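Local coordinates for protein membrane-anchored mycosin mycp1 (Mycobacterium thermoresistibile, PDB 4HVL) that probably cleaves proteins as a subtilisin-like serine endopeptidase and is an essential component of the type VII (ESX-1) secretion system, at residues 159-163 and 191-196. Numbering follows the deposited sequence.
Sequences LRSLA and IDETGV
Residues 159-163 form one turn of helix 154-171 (A163 N to L159 O, 3.0 Å); I191 and D192 are extended; E193 (phi/psi -126/30), at the N-cap, turns the chain into helix 194-206. CA atoms are 6.5 Å apart at L159-E193 but 4.3 Å at A163-V196, so the backbones converge toward V196; beside it A163 CB lies 3.5 Å from G195 O. An Asx turn starts the second helix: D192 OD1 accepts from T194 N (3.2 Å) and T194 OG1 (3.0 Å). V196 (chi1 t) sets CG2 3.3 Å from L159 O and 3.9 Å from A163 CB. L159 (mt) brings CD1 to 4.1 Å from I191 CD1, near the E193 carboxylate, which hydrogen-bonds Y185, S247 and Y251. A water lies 2.8 Å from R160 NH1 (weak bond) and D192 O; R160 also salt-bridges D20. L162 reaches V196 and the zinc-binding H133 and E181. This packs successive helices of the parallel α/β subtilisin fold, where helix 194-206 makes the beta-alpha-beta crossover between strands 176-179 and 210-214.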
ATOM      1  N   LEU A 159       9.538 -10.237  -5.402  1.00 18.69           N
ATOM      2  CA  LEU A 159      10.354  -9.313  -4.584  1.00 18.16           C
ATOM      3  C   LEU A 159      11.534  -8.721  -5.370  1.00 17.66           C
ATOM      4  O   LEU A 159      11.899  -7.562  -5.177  1.00 17.52           O
ATOM      5  CB  LEU A 159      10.836  -9.999  -3.310  1.00 18.25           C
ATOM      6  CG  LEU A 159       9.757 -10.182  -2.235  1.00 18.39           C
ATOM      7  CD1 LEU A 159      10.240 -11.125  -1.143  1.00 18.99           C
ATOM      8  CD2 LEU A 159       9.337  -8.868  -1.607  1.00 17.78           C
ATOM      9  N   ARG A 160      12.113  -9.496  -6.275  1.00 17.88           N
ATOM     10  CA  ARG A 160      13.118  -8.926  -7.156  1.00 17.83           C
ATOM     11  C   ARG A 160      12.530  -7.830  -8.067  1.00 16.92           C
ATOM     12  O   ARG A 160      13.136  -6.760  -8.214  1.00 16.31           O
ATOM     13  CB  ARG A 160      13.840 -10.024  -7.939  1.00 18.84           C
ATOM     14  CG  ARG A 160      14.830 -10.820  -7.086  1.00 19.93           C
ATOM     15  CD  ARG A 160      15.733 -11.668  -7.963  1.00 20.33           C
ATOM     16  NE  ARG A 160      14.941 -12.692  -8.614  1.00 21.10           N
ATOM     17  CZ  ARG A 160      14.678 -13.890  -8.091  1.00 22.10           C
ATOM     18  NH1 ARG A 160      15.161 -14.228  -6.909  1.00 22.41           N
ATOM     19  NH2 ARG A 160      13.934 -14.766  -8.766  1.00 22.76           N
ATOM     20  N   SER A 161      11.365  -8.067  -8.676  1.00 16.78           N
ATOM     21  CA  SER A 161      10.727  -7.014  -9.526  1.00 16.23           C
ATOM     22  C   SER A 161      10.249  -5.787  -8.711  1.00 15.72           C
ATOM     23  O   SER A 161      10.274  -4.641  -9.188  1.00 15.08           O
ATOM     24  CB  SER A 161       9.588  -7.595 -10.367  1.00 16.57           C
ATOM     25  OG  SER A 161       8.472  -7.915  -9.576  1.00 16.40           O
ATOM     26  N   LEU A 162       9.824  -6.037  -7.480  1.00 15.33           N
ATOM     27  CA  LEU A 162       9.459  -4.976  -6.578  1.00 15.24           C
ATOM     28  C   LEU A 162      10.635  -4.053  -6.257  1.00 15.18           C
ATOM     29  O   LEU A 162      10.480  -2.836  -6.217  1.00 14.41           O
ATOM     30  CB  LEU A 162       8.928  -5.557  -5.264  1.00 15.44           C
ATOM     31  CG  LEU A 162       8.507  -4.465  -4.293  1.00 15.59           C
ATOM     32  CD1 LEU A 162       7.309  -3.700  -4.849  1.00 15.70           C
ATOM     33  CD2 LEU A 162       8.210  -5.057  -2.927  1.00 15.93           C
ATOM     34  N   ALA A 163      11.806  -4.635  -6.000  1.00 15.58           N
ATOM     35  CA  ALA A 163      12.963  -3.833  -5.672  1.00 15.70           C
ATOM     36  C   ALA A 163      13.251  -2.872  -6.818  1.00 15.73           C
ATOM     37  O   ALA A 163      13.475  -1.697  -6.588  1.00 16.23           O
ATOM     38  CB  ALA A 163      14.169  -4.705  -5.386  1.00 16.26           C
ATOM     39  N   ILE A 191      14.020 -15.619   1.886  1.00 28.12           N
ATOM     40  CA  ILE A 191      14.351 -15.224   0.516  1.00 27.79           C
ATOM     41  C   ILE A 191      15.462 -14.180   0.604  1.00 27.40           C
ATOM     42  O   ILE A 191      15.446 -13.355   1.520  1.00 27.17           O
ATOM     43  CB  ILE A 191      13.092 -14.608  -0.158  1.00 27.16           C
ATOM     44  CG1 ILE A 191      12.093 -15.715  -0.539  1.00 28.01           C
ATOM     45  CG2 ILE A 191      13.452 -13.777  -1.375  1.00 26.42           C
ATOM     46  CD1 ILE A 191      10.678 -15.217  -0.775  1.00 27.52           C
ATOM     47  N   ASP A 192      16.417 -14.174  -0.331  1.00 27.51           N
ATOM     48  CA  ASP A 192      17.404 -13.098  -0.345  1.00 27.10           C
ATOM     49  C   ASP A 192      16.734 -11.883  -1.019  1.00 25.36           C
ATOM     50  O   ASP A 192      16.539 -11.872  -2.203  1.00 25.49           O
ATOM     51  CB  ASP A 192      18.729 -13.513  -1.043  1.00 28.82           C
ATOM     52  CG  ASP A 192      19.695 -12.319  -1.262  1.00 29.59           C
ATOM     53  OD1 ASP A 192      19.425 -11.201  -0.733  1.00 29.45           O
ATOM     54  OD2 ASP A 192      20.714 -12.475  -1.997  1.00 31.63           O
ATOM     55  N   GLU A 193      16.346 -10.887  -0.234  1.00 23.63           N
ATOM     56  CA  GLU A 193      15.639  -9.715  -0.748  1.00 22.41           C
ATOM     57  C   GLU A 193      16.365  -8.432  -0.330  1.00 22.22           C
ATOM     58  O   GLU A 193      15.743  -7.381  -0.113  1.00 21.46           O
ATOM     59  CB  GLU A 193      14.203  -9.710  -0.247  1.00 21.98           C
ATOM     60  CG  GLU A 193      14.047  -9.743   1.285  1.00 21.93           C
ATOM     61  CD  GLU A 193      12.749  -9.092   1.747  1.00 21.21           C
ATOM     62  OE1 GLU A 193      12.518  -7.919   1.413  1.00 22.04           O
ATOM     63  OE2 GLU A 193      11.933  -9.738   2.395  1.00 21.33           O
ATOM     64  N   THR A 194      17.681  -8.564  -0.180  1.00 22.53           N
ATOM     65  CA  THR A 194      18.640  -7.472   0.057  1.00 22.66           C
ATOM     66  C   THR A 194      18.374  -6.261  -0.846  1.00 21.38           C
ATOM     67  O   THR A 194      18.421  -5.103  -0.402  1.00 20.98           O
ATOM     68  CB  THR A 194      20.078  -8.064  -0.142  1.00 24.31           C
ATOM     69  OG1 THR A 194      20.341  -8.950   0.953  1.00 26.23           O
ATOM     70  CG2 THR A 194      21.147  -7.018  -0.137  1.00 24.58           C
ATOM     71  N   GLY A 195      18.043  -6.541  -2.102  1.00 20.47           N
ATOM     72  CA  GLY A 195      17.674  -5.511  -3.047  1.00 19.87           C
ATOM     73  C   GLY A 195      16.471  -4.689  -2.655  1.00 18.99           C
ATOM     74  O   GLY A 195      16.433  -3.498  -2.966  1.00 18.32           O
ATOM     75  N   VAL A 196      15.484  -5.295  -1.986  1.00 18.79           N
ATOM     76  CA  VAL A 196      14.298  -4.546  -1.595  1.00 18.36           C
ATOM     77  C   VAL A 196      14.676  -3.508  -0.548  1.00 17.75           C
ATOM     78  O   VAL A 196      14.291  -2.342  -0.652  1.00 17.54           O
ATOM     79  CB  VAL A 196      13.135  -5.451  -1.112  1.00 18.55           C
ATOM     80  CG1 VAL A 196      11.943  -4.611  -0.633  1.00 17.85           C
ATOM     81  CG2 VAL A 196      12.709  -6.404  -2.221  1.00 19.39           C
TER
HETATM   82  O   HOH W   1      15.933 -13.589  -4.277  1.00 36.51           O